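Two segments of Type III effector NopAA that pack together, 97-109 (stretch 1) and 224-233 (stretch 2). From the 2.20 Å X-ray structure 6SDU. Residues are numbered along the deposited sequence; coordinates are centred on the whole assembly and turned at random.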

# COMPACT_ATOMS: atom_id res chain seq x y z
N GLU A 97 -12.80 -5.83 -2.70
CA GLU A 97 -13.34 -6.13 -4.02
C GLU A 97 -12.72 -5.15 -5.01
O GLU A 97 -12.82 -3.94 -4.82
CB GLU A 97 -14.87 -6.00 -4.02
CG GLU A 97 -15.62 -6.98 -3.10
CD GLU A 97 -17.09 -6.57 -2.90
OE1 GLU A 97 -17.40 -5.36 -2.99
OE2 GLU A 97 -17.95 -7.46 -2.66
N VAL A 98 -12.10 -5.67 -6.06
CA VAL A 98 -11.27 -4.87 -6.96
C VAL A 98 -11.82 -5.02 -8.37
O VAL A 98 -12.53 -6.00 -8.67
CB VAL A 98 -9.79 -5.30 -6.90
CG1 VAL A 98 -9.20 -5.10 -5.50
CG2 VAL A 98 -9.64 -6.74 -7.32
N PRO A 99 -11.54 -4.08 -9.26
CA PRO A 99 -11.92 -4.22 -10.67
C PRO A 99 -10.91 -5.13 -11.34
O PRO A 99 -9.97 -5.62 -10.71
CB PRO A 99 -11.84 -2.78 -11.22
CG PRO A 99 -10.85 -2.12 -10.35
CD PRO A 99 -10.87 -2.79 -8.99
N THR A 100 -11.15 -5.40 -12.63
CA THR A 100 -10.25 -6.24 -13.43
C THR A 100 -9.14 -5.46 -14.14
O THR A 100 -7.97 -5.87 -14.10
CB THR A 100 -11.07 -7.03 -14.46
OG1 THR A 100 -11.98 -7.91 -13.79
CG2 THR A 100 -10.16 -7.86 -15.34
N GLY A 101 -9.48 -4.37 -14.82
CA GLY A 101 -8.55 -3.65 -15.67
C GLY A 101 -7.95 -2.37 -15.08
O GLY A 101 -8.14 -2.02 -13.92
N GLY A 102 -7.16 -1.70 -15.91
CA GLY A 102 -6.50 -0.49 -15.48
C GLY A 102 -5.05 -0.75 -15.11
O GLY A 102 -4.45 -1.77 -15.47
N ALA A 103 -4.47 0.24 -14.43
CA ALA A 103 -3.09 0.14 -13.94
C ALA A 103 -3.07 0.59 -12.47
O ALA A 103 -3.24 1.78 -12.19
CB ALA A 103 -2.15 0.97 -14.80
N TRP A 104 -2.91 -0.36 -11.55
CA TRP A 104 -2.98 -0.05 -10.12
C TRP A 104 -2.38 -1.17 -9.29
O TRP A 104 -2.11 -2.28 -9.78
CB TRP A 104 -4.43 0.22 -9.68
CG TRP A 104 -5.42 -0.80 -10.21
CD1 TRP A 104 -6.20 -0.67 -11.32
CD2 TRP A 104 -5.71 -2.10 -9.66
NE1 TRP A 104 -6.96 -1.81 -11.49
CE2 TRP A 104 -6.68 -2.69 -10.48
CE3 TRP A 104 -5.25 -2.81 -8.54
CZ2 TRP A 104 -7.20 -3.97 -10.23
CZ3 TRP A 104 -5.77 -4.06 -8.29
CH2 TRP A 104 -6.72 -4.64 -9.13
N ASP A 105 -2.14 -0.86 -8.03
CA ASP A 105 -1.69 -1.86 -7.08
C ASP A 105 -2.33 -1.53 -5.74
O ASP A 105 -2.36 -0.37 -5.34
CB ASP A 105 -0.17 -1.91 -6.99
CG ASP A 105 0.45 -0.57 -6.63
OD1 ASP A 105 0.67 -0.31 -5.41
OD2 ASP A 105 0.77 0.20 -7.56
N VAL A 106 -2.98 -2.52 -5.13
CA VAL A 106 -3.53 -2.40 -3.80
C VAL A 106 -2.39 -2.75 -2.85
O VAL A 106 -1.81 -3.84 -2.96
CB VAL A 106 -4.73 -3.35 -3.61
CG1 VAL A 106 -5.30 -3.24 -2.21
CG2 VAL A 106 -5.82 -3.00 -4.63
N ALA A 107 -2.03 -1.84 -1.93
CA ALA A 107 -0.84 -2.11 -1.13
C ALA A 107 -0.94 -1.57 0.29
O ALA A 107 -1.56 -0.53 0.53
CB ALA A 107 0.41 -1.49 -1.79
N TYR A 108 -0.25 -2.27 1.21
CA TYR A 108 0.08 -1.73 2.52
C TYR A 108 1.22 -0.74 2.33
O TYR A 108 2.11 -0.96 1.50
CB TYR A 108 0.56 -2.84 3.48
CG TYR A 108 -0.56 -3.56 4.15
CD1 TYR A 108 -1.17 -3.04 5.28
CD2 TYR A 108 -1.05 -4.75 3.62
CE1 TYR A 108 -2.23 -3.69 5.89
CE2 TYR A 108 -2.11 -5.42 4.23
CZ TYR A 108 -2.70 -4.87 5.35
OH TYR A 108 -3.75 -5.51 5.96
N ASP A 109 1.16 0.36 3.06
CA ASP A 109 2.21 1.38 3.04
C ASP A 109 2.62 1.62 4.49
O ASP A 109 1.89 2.24 5.26
CB ASP A 109 1.71 2.67 2.37
CG ASP A 109 2.82 3.45 1.65
OD1 ASP A 109 3.81 2.85 1.16
OD2 ASP A 109 2.72 4.69 1.61
N GLY A 224 -13.50 5.19 -14.93
CA GLY A 224 -13.85 5.05 -13.54
C GLY A 224 -13.78 3.60 -13.10
O GLY A 224 -14.33 2.72 -13.77
N LYS A 225 -13.08 3.32 -12.01
CA LYS A 225 -13.03 1.98 -11.46
C LYS A 225 -13.23 2.06 -9.96
O LYS A 225 -12.72 2.99 -9.30
CB LYS A 225 -11.73 1.27 -11.85
CG LYS A 225 -11.83 0.62 -13.23
CD LYS A 225 -10.51 0.49 -13.91
CE LYS A 225 -10.71 -0.23 -15.24
NZ LYS A 225 -12.01 0.14 -15.85
N ASN A 226 -13.91 1.06 -9.41
CA ASN A 226 -14.35 1.07 -8.03
C ASN A 226 -13.54 0.07 -7.22
O ASN A 226 -13.27 -1.04 -7.68
CB ASN A 226 -15.84 0.72 -7.96
CG ASN A 226 -16.45 1.03 -6.61
OD1 ASN A 226 -16.48 2.18 -6.19
ND2 ASN A 226 -16.96 0.01 -5.94
N PHE A 227 -13.16 0.47 -5.99
CA PHE A 227 -12.44 -0.39 -5.05
C PHE A 227 -13.17 -0.37 -3.72
O PHE A 227 -13.36 0.71 -3.15
CB PHE A 227 -10.99 0.08 -4.86
CG PHE A 227 -10.17 0.09 -6.12
CD1 PHE A 227 -10.27 1.15 -7.01
CD2 PHE A 227 -9.28 -0.95 -6.40
CE1 PHE A 227 -9.49 1.17 -8.17
CE2 PHE A 227 -8.52 -0.93 -7.56
CZ PHE A 227 -8.64 0.12 -8.45
N ASN A 228 -13.61 -1.53 -3.25
CA ASN A 228 -14.30 -1.64 -1.97
C ASN A 228 -13.40 -2.34 -0.95
O ASN A 228 -12.91 -3.44 -1.20
CB ASN A 228 -15.62 -2.41 -2.08
CG ASN A 228 -16.63 -1.72 -2.96
OD1 ASN A 228 -17.01 -0.58 -2.69
ND2 ASN A 228 -17.11 -2.42 -3.98
N PHE A 229 -13.25 -1.73 0.22
CA PHE A 229 -12.48 -2.34 1.29
C PHE A 229 -13.54 -2.67 2.32
O PHE A 229 -13.92 -1.83 3.14
CB PHE A 229 -11.37 -1.40 1.78
CG PHE A 229 -10.37 -1.03 0.69
CD1 PHE A 229 -9.28 -1.84 0.43
CD2 PHE A 229 -10.56 0.09 -0.09
CE1 PHE A 229 -8.37 -1.51 -0.58
CE2 PHE A 229 -9.66 0.42 -1.13
CZ PHE A 229 -8.57 -0.39 -1.37
N ASN A 230 -13.98 -3.93 2.31
CA ASN A 230 -15.11 -4.32 3.15
C ASN A 230 -14.67 -4.50 4.58
O ASN A 230 -15.46 -4.26 5.51
CB ASN A 230 -15.71 -5.64 2.67
CG ASN A 230 -16.22 -5.57 1.28
OD1 ASN A 230 -16.88 -4.59 0.90
ND2 ASN A 230 -15.95 -6.61 0.49
N ASN A 231 -13.42 -4.89 4.79
CA ASN A 231 -12.89 -4.86 6.12
C ASN A 231 -11.43 -4.45 6.06
O ASN A 231 -10.72 -4.81 5.12
CB ASN A 231 -13.05 -6.21 6.82
CG ASN A 231 -12.50 -6.18 8.21
OD1 ASN A 231 -12.98 -5.41 9.04
ND2 ASN A 231 -11.46 -6.96 8.47
N TRP A 232 -11.02 -3.65 7.05
CA TRP A 232 -9.61 -3.34 7.29
C TRP A 232 -9.46 -3.03 8.77
O TRP A 232 -10.13 -2.13 9.28
CB TRP A 232 -9.11 -2.16 6.44
CG TRP A 232 -7.60 -2.11 6.45
CD1 TRP A 232 -6.76 -2.93 5.75
CD2 TRP A 232 -6.75 -1.23 7.22
NE1 TRP A 232 -5.45 -2.62 6.03
CE2 TRP A 232 -5.41 -1.58 6.93
CE3 TRP A 232 -6.98 -0.18 8.11
CZ2 TRP A 232 -4.32 -0.90 7.47
CZ3 TRP A 232 -5.89 0.49 8.66
CH2 TRP A 232 -4.58 0.13 8.33
N SER A 233 -8.57 -3.75 9.45
CA SER A 233 -8.33 -3.55 10.87
C SER A 233 -6.85 -3.73 11.15
O SER A 233 -6.15 -4.43 10.42
CB SER A 233 -9.15 -4.53 11.73
OG SER A 233 -8.88 -5.87 11.36

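The firmest link between the two stretches is a single antiparallel bridge pairing Glu97 with Asn228. Glu97 N donates to Asn228 O at 2.8 Å (angle at the hydrogen 162°), and Asn228 N returns a bond to Glu97 O at 3.0 Å (169°). Both angles are close to linear, and the CA atoms lie 5.0 Å apart. Because the paired side chains emerge on the same face of the sheet, they can meet as well: Asn228 ND2 reaches Glu97 OE1 at 3.1 Å, but the angle of 127° marks this bond as weak. Beside the bridge, Phe227 CA lies 3.6 Å from Glu97 O, a CA-H...O contact.

Beyond Glu97 the contact passes to side chains, centred on Phe227. Pro99 CD sits over one face of its ring, 3.7 Å from the centroid and 26° off the normal, a CH-pi contact suited to a proline ring methylene. The edge of the same phenyl ring points at the face of Trp104, with planes at 87° and 4.9 Å between the phenyl and five-membered ring centroids. Trp104, chi1 in p, is also anchored within its own stretch, since NE1 donates to Gly101 O at 2.7 Å. Lys225 lays its aliphatic chain along this turn, with CE 3.4 Å from Gly101 O. At Gly102, phi/psi of 100/-166 would jam a CB against the preceding carbonyl oxygen, so the backbone itself calls for glycine.

Farther along, strands 103-109 and 225-233 run nearly parallel (14°) but approach no closer than 10.9 Å between axes, so side chains fill the gap. Buried Val106 places CG1 3.9 Å from Phe229 CE1, at that ring's edge. Tyr108 CE1 packs 3.8 Å from Trp232 CZ2, the rings oblique at 40°. Altogether 634 Å² is buried, summed over both stretches.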